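Local coordinates for protein N-acetylmuramoyl-L-alanine amidase (Peptoclostridium difficile, PDB 4RN7) that probably hydrolyses the amide bond between N-acetylmuramic acid and L-alanine in peptidoglycan, this chain being the zinc-binding amidase domain of a longer, probably membrane-bound protein, at residues Thr97-Lys102 / Ile129-Phe134; Thr93-Trp98 / Thr113-Ile118; Lys108-Thr113 / Pro143-Glu148. One frame throughout, in Å; residues are numbered along the deposited sequence.

Contact 1: Thr97-Lys102 / Ile129-Phe134; sequences TWYRNK and IVENNF
Backbone hydrogen bonds join Thr97-Lys102 to Ile129-Phe134 as neighbouring parallel strands, whose short axes diverge by 32°. Val130 N gives its hydrogen to Thr97 O at 2.9 Å, approaching from above the carbonyl plane. Tyr99 N returns one to Val130 O at 3.0 Å, nearly along the C=O axis, and Asn132 N reaches Tyr99 O at 2.9 Å within the carbonyl plane. Each of these three oxygens also receives a CA-H contact from the facing strand.

Stacking carries one face of the pair. The Asn132 amide lies flat over the six-membered part of the Trp98 indole, with planes only 7° apart and Asn132 CG 3.4 Å from Trp98 CE3. The amide's rotation is held by an Asx turn: Asn132 OD1 accepts Phe134 N at 2.8 Å through a lone pair in its plane. Val130 runs alongside the indole near CD1, and the indole's NE1 is taken by Glu96.

On the other face Tyr99 packs against Ile129 and Glu131. With its CG in the crowded position between backbone N and carbonyl carbon (chi1 60°), the ring leans over the neighbouring strand, so that Glu131 CA comes over one ring face and Ile129 CD1 packs 3.7 Å from Tyr99 CE1.

Two polar links tie Glu131 to the facing segment. Its extended side chain carries OE2 to Lys102 N at 3.0 Å, met from above the carboxylate plane. A water in the plane of the Tyr99 ring, 2.5 Å from Tyr99 OH, donates to the same oxygen.

Phe134 is the N-cap residue of helix 135-139, and its ring meets that of the zinc ligand His82. The pairing is that of two parallel strands in a beta-alpha-beta unit, crossed over by helix 107-122 and ending near the metal site.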
loop_
_atom_site.group_PDB
_atom_site.type_symbol
_atom_site.label_atom_id
_atom_site.label_comp_id
_atom_site.label_asym_id
_atom_site.label_seq_id
_atom_site.Cartn_x
_atom_site.Cartn_y
_atom_site.Cartn_z
ATOM N N THR A 97 0.680 7.528 -4.783
ATOM C CA THR A 97 1.470 6.960 -3.690
ATOM C C THR A 97 1.967 8.077 -2.784
ATOM O O THR A 97 2.523 9.065 -3.264
ATOM C CB THR A 97 2.661 6.189 -4.256
ATOM O OG1 THR A 97 2.181 5.103 -5.055
ATOM C CG2 THR A 97 3.530 5.633 -3.123
ATOM N N TRP A 98 1.744 7.933 -1.479
ATOM C CA TRP A 98 2.127 8.944 -0.502
ATOM C C TRP A 98 3.460 8.609 0.156
ATOM O O TRP A 98 3.820 7.436 0.281
ATOM C CB TRP A 98 1.096 9.011 0.622
ATOM C CG TRP A 98 -0.301 9.375 0.216
ATOM C CD1 TRP A 98 -0.745 9.722 -1.029
ATOM C CD2 TRP A 98 -1.440 9.428 1.084
ATOM N NE1 TRP A 98 -2.102 9.990 -0.982
ATOM C CE2 TRP A 98 -2.548 9.808 0.303
ATOM C CE3 TRP A 98 -1.630 9.180 2.452
ATOM C CZ2 TRP A 98 -3.832 9.956 0.849
ATOM C CZ3 TRP A 98 -2.906 9.326 2.988
ATOM C CH2 TRP A 98 -3.984 9.712 2.190
ATOM N N TYR A 99 4.169 9.650 0.588
ATOM C CA TYR A 99 5.349 9.509 1.435
ATOM C C TYR A 99 5.346 10.654 2.452
ATOM O O TYR A 99 4.669 11.661 2.241
ATOM C CB TYR A 99 6.633 9.517 0.599
ATOM C CG TYR A 99 6.851 10.781 -0.198
ATOM C CD1 TYR A 99 6.232 10.966 -1.422
ATOM C CD2 TYR A 99 7.694 11.781 0.269
ATOM C CE1 TYR A 99 6.434 12.123 -2.161
ATOM C CE2 TYR A 99 7.903 12.937 -0.464
ATOM C CZ TYR A 99 7.268 13.101 -1.673
ATOM O OH TYR A 99 7.481 14.252 -2.401
ATOM N N ARG A 100 6.088 10.505 3.552
ATOM C CA ARG A 100 6.050 11.499 4.634
ATOM C C ARG A 100 6.569 12.860 4.193
ATOM O O ARG A 100 7.425 12.945 3.313
ATOM C CB ARG A 100 6.822 11.017 5.876
ATOM C CG ARG A 100 8.321 11.292 5.851
ATOM C CD ARG A 100 9.020 10.867 7.148
ATOM N NE ARG A 100 8.786 9.453 7.433
ATOM C CZ ARG A 100 9.548 8.462 6.972
ATOM N NH1 ARG A 100 9.250 7.201 7.258
ATOM N NH2 ARG A 100 10.609 8.729 6.215
ATOM N N ASN A 101 6.039 13.919 4.806
ATOM C CA ASN A 101 6.453 15.284 4.498
ATOM C C ASN A 101 7.970 15.468 4.456
ATOM O O ASN A 101 8.668 15.080 5.396
ATOM C CB ASN A 101 5.872 16.261 5.526
ATOM C CG ASN A 101 4.377 16.474 5.366
ATOM O OD1 ASN A 101 3.771 16.057 4.376
ATOM N ND2 ASN A 101 3.775 17.140 6.344
ATOM N N LYS A 102 8.462 16.064 3.367
ATOM C CA LYS A 102 9.874 16.440 3.231
ATOM C C LYS A 102 10.848 15.280 3.449
ATOM O O LYS A 102 11.942 15.470 3.984
ATOM C CB LYS A 102 10.215 17.587 4.189
ATOM C CG LYS A 102 9.499 18.898 3.886
ATOM C CD LYS A 102 9.805 19.933 4.958
ATOM C CE LYS A 102 9.584 21.345 4.448
ATOM N NZ LYS A 102 9.946 22.350 5.489
ATOM N N ILE A 129 2.910 11.097 -7.127
ATOM C CA ILE A 129 3.260 10.890 -5.727
ATOM C C ILE A 129 2.936 12.151 -4.927
ATOM O O ILE A 129 2.934 13.262 -5.478
ATOM C CB ILE A 129 4.742 10.505 -5.565
ATOM C CG1 ILE A 129 5.662 11.645 -6.019
ATOM C CG2 ILE A 129 5.039 9.233 -6.350
ATOM C CD1 ILE A 129 7.143 11.389 -5.739
ATOM N N VAL A 130 2.650 11.975 -3.637
ATOM C CA VAL A 130 2.132 13.054 -2.796
ATOM C C VAL A 130 2.785 13.011 -1.415
ATOM O O VAL A 130 2.920 11.940 -0.832
ATOM C CB VAL A 130 0.607 12.886 -2.568
ATOM C CG1 VAL A 130 0.041 14.079 -1.826
ATOM C CG2 VAL A 130 -0.124 12.688 -3.880
ATOM N N GLU A 131 3.185 14.165 -0.890
ATOM C CA GLU A 131 3.560 14.232 0.518
ATOM C C GLU A 131 2.309 14.162 1.385
ATOM O O GLU A 131 1.299 14.820 1.100
ATOM C CB GLU A 131 4.310 15.532 0.819
ATOM C CG GLU A 131 5.745 15.551 0.320
ATOM C CD GLU A 131 6.395 16.911 0.465
ATOM O OE1 GLU A 131 5.675 17.932 0.369
ATOM O OE2 GLU A 131 7.626 16.962 0.670
ATOM N N ASN A 132 2.378 13.388 2.460
ATOM C CA ASN A 132 1.254 13.287 3.377
ATOM C C ASN A 132 1.742 12.972 4.781
ATOM O O ASN A 132 2.599 12.109 4.964
ATOM C CB ASN A 132 0.278 12.206 2.918
ATOM C CG ASN A 132 -1.045 12.262 3.664
ATOM O OD1 ASN A 132 -1.131 11.884 4.833
ATOM N ND2 ASN A 132 -2.087 12.734 2.984
ATOM N N ASN A 133 1.177 13.658 5.767
ATOM C CA ASN A 133 1.626 13.514 7.151
ATOM C C ASN A 133 0.987 12.350 7.922
ATOM O O ASN A 133 1.059 12.313 9.155
ATOM C CB ASN A 133 1.386 14.823 7.906
ATOM C CG ASN A 133 2.455 15.106 8.946
ATOM O OD1 ASN A 133 3.630 14.798 8.746
ATOM N ND2 ASN A 133 2.050 15.701 10.063
ATOM N N PHE A 134 0.375 11.411 7.200
ATOM C CA PHE A 134 -0.249 10.222 7.795
ATOM C C PHE A 134 0.659 9.583 8.849
ATOM O O PHE A 134 1.836 9.321 8.586
ATOM C CB PHE A 134 -0.567 9.214 6.687
ATOM C CG PHE A 134 -1.359 8.014 7.146
ATOM C CD1 PHE A 134 -2.649 8.163 7.656
ATOM C CD2 PHE A 134 -0.831 6.733 7.026
ATOM C CE1 PHE A 134 -3.388 7.055 8.058
ATOM C CE2 PHE A 134 -1.569 5.612 7.423
ATOM C CZ PHE A 134 -2.844 5.778 7.941
HETATM O O HOH W 1 9.060 16.022 -1.488
#

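Contact 2: Thr93-Trp98 / Thr113-Ile118; sequences TGIETW and TVQSTI
One flat group links Thr93-Trp98 to Thr113-Ile118, the side-chain amide of Gln115; the indole of Trp98 belongs to the strand alone and takes no part in the meeting with the helix. At the indole's edge the Glu96 carboxyl carbon lies in the ring plane, and Trp98 NE1 bonds Glu96 OE2 at 2.8 Å. That bond is practically straight (179°) and uses the anti lone pair of the oxygen. The other carboxylate oxygen makes a salt bridge with Arg127, so Glu96 couples the ring to the adjacent strand.

Both ends of the Gln115 amide are engaged by the strand. Its NE2 sends a hydrogen, roughly in the amide plane, to Ile95 O at 2.8 Å, meeting that carbonyl from above its plane. In the carbonyl plane of the amide, Gln115 OE1 receives the hydroxyl hydrogen of Thr97 OG1 at 2.8 Å, the two side chains lying alongside one another and pointing opposite ways. CG stands anti to the backbone N (chi1 175°), and the bend at chi2 (77°) turns the amide along the strand, letting it span from the carbonyl of one residue to the hydroxyl two residues on. Gripped at both ends, the amide has its rotation fixed; NE2 also bonds Asp126, giving this buried group a second acceptor.

Apolar packing supplements the polar grip. Ile118 CG2 comes within 3.7 Å of Ile95 CD1, the two side chains crossing at about a right angle.

The helix runs nearly antiparallel to the strand, their short axes 8.3 Å apart at closest. Within the beta-alpha-beta unit, helix 107-122 thus lies against strand 95-99, Gln115 also touches Ile129 of strand 126-131, and helix 164-185 flanks Ile118 through Leu170 and Ile174.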
loop_
_atom_site.group_PDB
_atom_site.type_symbol
_atom_site.label_atom_id
_atom_site.label_comp_id
_atom_site.label_asym_id
_atom_site.label_seq_id
_atom_site.Cartn_x
_atom_site.Cartn_y
_atom_site.Cartn_z
ATOM N N THR A 93 -10.636 8.755 -10.436
ATOM C CA THR A 93 -9.983 7.475 -10.726
ATOM C C THR A 93 -8.469 7.542 -10.618
ATOM O O THR A 93 -7.886 8.623 -10.681
ATOM C CB THR A 93 -10.303 6.969 -12.138
ATOM O OG1 THR A 93 -9.887 7.948 -13.096
ATOM C CG2 THR A 93 -11.785 6.693 -12.283
ATOM N N GLY A 94 -7.840 6.385 -10.445
ATOM C CA GLY A 94 -6.395 6.310 -10.533
ATOM C C GLY A 94 -5.702 6.013 -9.217
ATOM O O GLY A 94 -6.323 5.976 -8.152
ATOM N N ILE A 95 -4.392 5.823 -9.299
ATOM C CA ILE A 95 -3.601 5.437 -8.144
ATOM C C ILE A 95 -2.573 6.527 -7.842
ATOM O O ILE A 95 -1.996 7.109 -8.768
ATOM C CB ILE A 95 -2.895 4.108 -8.446
ATOM C CG1 ILE A 95 -3.933 2.977 -8.513
ATOM C CG2 ILE A 95 -1.831 3.783 -7.397
ATOM C CD1 ILE A 95 -3.334 1.606 -8.763
ATOM N N GLU A 96 -2.352 6.811 -6.559
ATOM C CA GLU A 96 -1.300 7.740 -6.159
ATOM C C GLU A 96 -0.560 7.111 -4.996
ATOM O O GLU A 96 -1.108 6.256 -4.300
ATOM C CB GLU A 96 -1.878 9.094 -5.730
ATOM C CG GLU A 96 -2.929 9.014 -4.630
ATOM C CD GLU A 96 -3.580 10.356 -4.363
ATOM O OE1 GLU A 96 -4.000 11.011 -5.337
ATOM O OE2 GLU A 96 -3.670 10.764 -3.187
ATOM N N THR A 97 0.680 7.528 -4.783
ATOM C CA THR A 97 1.470 6.960 -3.690
ATOM C C THR A 97 1.967 8.077 -2.784
ATOM O O THR A 97 2.523 9.065 -3.264
ATOM C CB THR A 97 2.661 6.189 -4.256
ATOM O OG1 THR A 97 2.181 5.103 -5.055
ATOM C CG2 THR A 97 3.530 5.633 -3.123
ATOM N N TRP A 98 1.744 7.933 -1.479
ATOM C CA TRP A 98 2.127 8.944 -0.502
ATOM C C TRP A 98 3.460 8.609 0.156
ATOM O O TRP A 98 3.820 7.436 0.281
ATOM C CB TRP A 98 1.096 9.011 0.622
ATOM C CG TRP A 98 -0.301 9.375 0.216
ATOM C CD1 TRP A 98 -0.745 9.722 -1.029
ATOM C CD2 TRP A 98 -1.440 9.428 1.084
ATOM N NE1 TRP A 98 -2.102 9.990 -0.982
ATOM C CE2 TRP A 98 -2.548 9.808 0.303
ATOM C CE3 TRP A 98 -1.630 9.180 2.452
ATOM C CZ2 TRP A 98 -3.832 9.956 0.849
ATOM C CZ3 TRP A 98 -2.906 9.326 2.988
ATOM C CH2 TRP A 98 -3.984 9.712 2.190
ATOM N N THR A 113 9.330 5.177 -7.706
ATOM C CA THR A 113 9.645 3.909 -8.360
ATOM C C THR A 113 8.436 2.967 -8.332
ATOM O O THR A 113 8.048 2.414 -9.371
ATOM C CB THR A 113 10.886 3.253 -7.728
ATOM O OG1 THR A 113 12.003 4.134 -7.881
ATOM C CG2 THR A 113 11.203 1.928 -8.400
ATOM N N VAL A 114 7.839 2.805 -7.155
ATOM C CA VAL A 114 6.643 1.975 -7.019
ATOM C C VAL A 114 5.484 2.527 -7.859
ATOM O O VAL A 114 4.868 1.789 -8.634
ATOM C CB VAL A 114 6.244 1.799 -5.546
ATOM C CG1 VAL A 114 4.828 1.233 -5.427
ATOM C CG2 VAL A 114 7.252 0.883 -4.835
ATOM N N GLN A 115 5.206 3.823 -7.732
ATOM C CA GLN A 115 4.140 4.453 -8.529
ATOM C C GLN A 115 4.304 4.253 -10.040
ATOM O O GLN A 115 3.356 3.852 -10.725
ATOM C CB GLN A 115 4.036 5.946 -8.203
ATOM C CG GLN A 115 3.041 6.712 -9.072
ATOM C CD GLN A 115 1.601 6.483 -8.652
ATOM O OE1 GLN A 115 1.329 6.035 -7.537
ATOM N NE2 GLN A 115 0.666 6.798 -9.548
ATOM N N SER A 116 5.496 4.523 -10.563
ATOM C CA SER A 116 5.733 4.357 -11.992
ATOM C C SER A 116 5.584 2.906 -12.440
ATOM O O SER A 116 5.081 2.635 -13.528
ATOM C CB SER A 116 7.113 4.891 -12.364
ATOM O OG SER A 116 7.167 6.286 -12.156
ATOM N N THR A 117 6.013 1.976 -11.593
ATOM C CA THR A 117 5.952 0.564 -11.942
ATOM C C THR A 117 4.497 0.079 -11.951
ATOM O O THR A 117 4.085 -0.668 -12.851
ATOM C CB THR A 117 6.809 -0.278 -10.978
ATOM O OG1 THR A 117 8.153 0.229 -10.985
ATOM C CG2 THR A 117 6.826 -1.731 -11.422
ATOM N N ILE A 118 3.727 0.513 -10.957
ATOM C CA ILE A 118 2.306 0.193 -10.894
ATOM C C ILE A 118 1.639 0.640 -12.190
ATOM O O ILE A 118 0.932 -0.142 -12.828
ATOM C CB ILE A 118 1.607 0.887 -9.703
ATOM C CG1 ILE A 118 2.038 0.270 -8.377
ATOM C CG2 ILE A 118 0.098 0.757 -9.826
ATOM C CD1 ILE A 118 1.562 1.069 -7.168
#

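Contact 3: Lys108-Thr113 / Pro143-Glu148; sequences KELAQT and PAILIE
The carbonyl oxygen of Glu109 is the best-held polar atom here, gripped by two donors from one residue a helical turn later. Thr113 N reaches Glu109 O at 3.0 Å as a regular helix bond, and Thr113 OG1 adds its hydroxyl hydrogen to Glu109 O at 3.1 Å, from above the carbonyl plane. Both bonds stay inside the helix; no hydrogen bond joins Lys108-Thr113 to Pro143-Glu148, which meet purely by apolar packing.

Ile145 carries that packing from the strand side. Its CG1 takes the crowded position between backbone N and carbonyl carbon (chi1 62°), which leaves CG2 beside the backbone N and turned onto the helix. This single methyl touches Ala111 CB at 3.7 Å and approaches the helix backbone itself, with Ala111 N 3.6 Å from Ile145 CG2. Ala111 CA and Ile145 CA stand 5.9 Å apart, a close approach that the small alanine side chain allows.

Leu110 packs on the same methyl, crossing Ile145 at about a right angle, with Leu110 CG 3.7 Å from Ile145 CG2. Its CG is anti to the backbone N (chi1 171°), and Leu110 CD2 extends toward the start of the strand, 4.1 Å from Pro143 CB.

Helix and strand run at 34° to each other, with short axes 7.7 Å apart. The strand 144-151 lies between strands 77-84 and 95-99, and Ile145 also touches Thr97 of the latter. Farther along, Ile147 continues the packing onto Val114 and Ile118 of helix 107-122, while Tyr181 of helix 164-185 touches both Leu110 and Pro143.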
loop_
_atom_site.group_PDB
_atom_site.type_symbol
_atom_site.label_atom_id
_atom_site.label_comp_id
_atom_site.label_asym_id
_atom_site.label_seq_id
_atom_site.Cartn_x
_atom_site.Cartn_y
_atom_site.Cartn_z
ATOM N N LYS A 108 10.743 9.241 -0.856
ATOM C CA LYS A 108 10.259 9.897 -2.064
ATOM C C LYS A 108 10.665 9.079 -3.288
ATOM O O LYS A 108 9.870 8.878 -4.214
ATOM C CB LYS A 108 10.815 11.321 -2.157
ATOM C CG LYS A 108 10.433 12.059 -3.440
ATOM C CD LYS A 108 10.872 13.518 -3.391
ATOM C CE LYS A 108 10.342 14.287 -4.591
ATOM N NZ LYS A 108 10.582 15.754 -4.485
ATOM N N GLU A 109 11.905 8.595 -3.275
ATOM C CA GLU A 109 12.417 7.761 -4.356
ATOM C C GLU A 109 11.655 6.425 -4.442
ATOM O O GLU A 109 11.302 5.964 -5.534
ATOM C CB GLU A 109 13.921 7.534 -4.168
ATOM C CG GLU A 109 14.800 8.777 -4.415
ATOM C CD GLU A 109 14.559 9.922 -3.430
ATOM O OE1 GLU A 109 14.260 9.662 -2.245
ATOM O OE2 GLU A 109 14.669 11.093 -3.848
ATOM N N LEU A 110 11.404 5.812 -3.289
ATOM C CA LEU A 110 10.623 4.576 -3.224
ATOM C C LEU A 110 9.222 4.789 -3.800
ATOM O O LEU A 110 8.726 3.973 -4.578
ATOM C CB LEU A 110 10.528 4.085 -1.772
ATOM C CG LEU A 110 9.576 2.924 -1.458
ATOM C CD1 LEU A 110 9.971 1.651 -2.208
ATOM C CD2 LEU A 110 9.522 2.668 0.045
ATOM N N ALA A 111 8.597 5.900 -3.417
ATOM C CA ALA A 111 7.262 6.248 -3.888
ATOM C C ALA A 111 7.213 6.379 -5.408
ATOM O O ALA A 111 6.304 5.853 -6.049
ATOM C CB ALA A 111 6.784 7.541 -3.228
ATOM N N GLN A 112 8.177 7.091 -5.985
ATOM C CA GLN A 112 8.167 7.297 -7.429
ATOM C C GLN A 112 8.394 5.989 -8.190
ATOM O O GLN A 112 7.730 5.721 -9.197
ATOM C CB GLN A 112 9.198 8.347 -7.848
ATOM C CG GLN A 112 9.105 8.726 -9.324
ATOM C CD GLN A 112 7.750 9.318 -9.697
ATOM O OE1 GLN A 112 7.518 10.513 -9.520
ATOM N NE2 GLN A 112 6.848 8.479 -10.213
ATOM N N THR A 113 9.330 5.177 -7.706
ATOM C CA THR A 113 9.645 3.909 -8.360
ATOM C C THR A 113 8.436 2.967 -8.332
ATOM O O THR A 113 8.048 2.414 -9.371
ATOM C CB THR A 113 10.886 3.253 -7.728
ATOM O OG1 THR A 113 12.003 4.134 -7.881
ATOM C CG2 THR A 113 11.203 1.928 -8.400
ATOM N N PRO A 143 12.308 4.015 5.085
ATOM C CA PRO A 143 11.535 4.445 3.914
ATOM C C PRO A 143 10.141 3.817 3.890
ATOM O O PRO A 143 10.002 2.594 4.010
ATOM C CB PRO A 143 12.382 3.953 2.741
ATOM C CG PRO A 143 13.790 4.070 3.249
ATOM C CD PRO A 143 13.699 3.677 4.725
ATOM N N ALA A 144 9.120 4.668 3.762
ATOM C CA ALA A 144 7.732 4.261 3.947
ATOM C C ALA A 144 6.830 4.943 2.921
ATOM O O ALA A 144 6.937 6.158 2.698
ATOM C CB ALA A 144 7.267 4.614 5.355
ATOM N N ILE A 145 5.935 4.164 2.314
ATOM C CA ILE A 145 4.959 4.706 1.371
ATOM C C ILE A 145 3.571 4.164 1.694
ATOM O O ILE A 145 3.434 3.133 2.367
ATOM C CB ILE A 145 5.311 4.382 -0.104
ATOM C CG1 ILE A 145 5.322 2.862 -0.348
ATOM C CG2 ILE A 145 6.650 5.027 -0.481
ATOM C CD1 ILE A 145 5.487 2.464 -1.816
ATOM N N LEU A 146 2.543 4.874 1.228
ATOM C CA LEU A 146 1.173 4.400 1.347
ATOM C C LEU A 146 0.604 4.499 -0.050
ATOM O O LEU A 146 0.624 5.572 -0.651
ATOM C CB LEU A 146 0.358 5.267 2.325
ATOM C CG LEU A 146 -1.122 4.899 2.539
ATOM C CD1 LEU A 146 -1.572 5.291 3.939
ATOM C CD2 LEU A 146 -2.047 5.547 1.494
ATOM N N ILE A 147 0.129 3.371 -0.574
ATOM C CA ILE A 147 -0.434 3.366 -1.914
ATOM C C ILE A 147 -1.948 3.421 -1.833
ATOM O O ILE A 147 -2.556 2.550 -1.211
ATOM C CB ILE A 147 -0.029 2.107 -2.691
ATOM C CG1 ILE A 147 1.481 1.874 -2.582
ATOM C CG2 ILE A 147 -0.406 2.264 -4.176
ATOM C CD1 ILE A 147 1.937 0.504 -3.064
ATOM N N GLU A 148 -2.546 4.429 -2.482
ATOM C CA GLU A 148 -4.002 4.552 -2.572
ATOM C C GLU A 148 -4.416 3.867 -3.868
ATOM O O GLU A 148 -4.292 4.440 -4.951
ATOM C CB GLU A 148 -4.441 6.023 -2.588
ATOM C CG GLU A 148 -4.164 6.785 -1.265
ATOM C CD GLU A 148 -5.136 6.426 -0.154
ATOM O OE1 GLU A 148 -5.894 5.454 -0.305
ATOM O OE2 GLU A 148 -5.145 7.108 0.891
#

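Followed from the N terminus, strand 95-99 is the common start of contacts 1 and 2. The chain leaves it for helix 107-122, and contact 2 closes the shorter loop as that helix folds back on the strand. Contact 1 closes a longer one when strand 126-131 arrives alongside, completing the beta-alpha-beta unit. Contact 3 crosses both: it leaves from the helix, shares Thr113 with contact 2, and closes only at strand 144-151, antiparallel to strand 95-99 on the side away from strand 126-131. A probable hydrogen bond from Trp98 N to Leu146 O joins these two strands. Contacts 2 and 3 together place helix 107-122 across both.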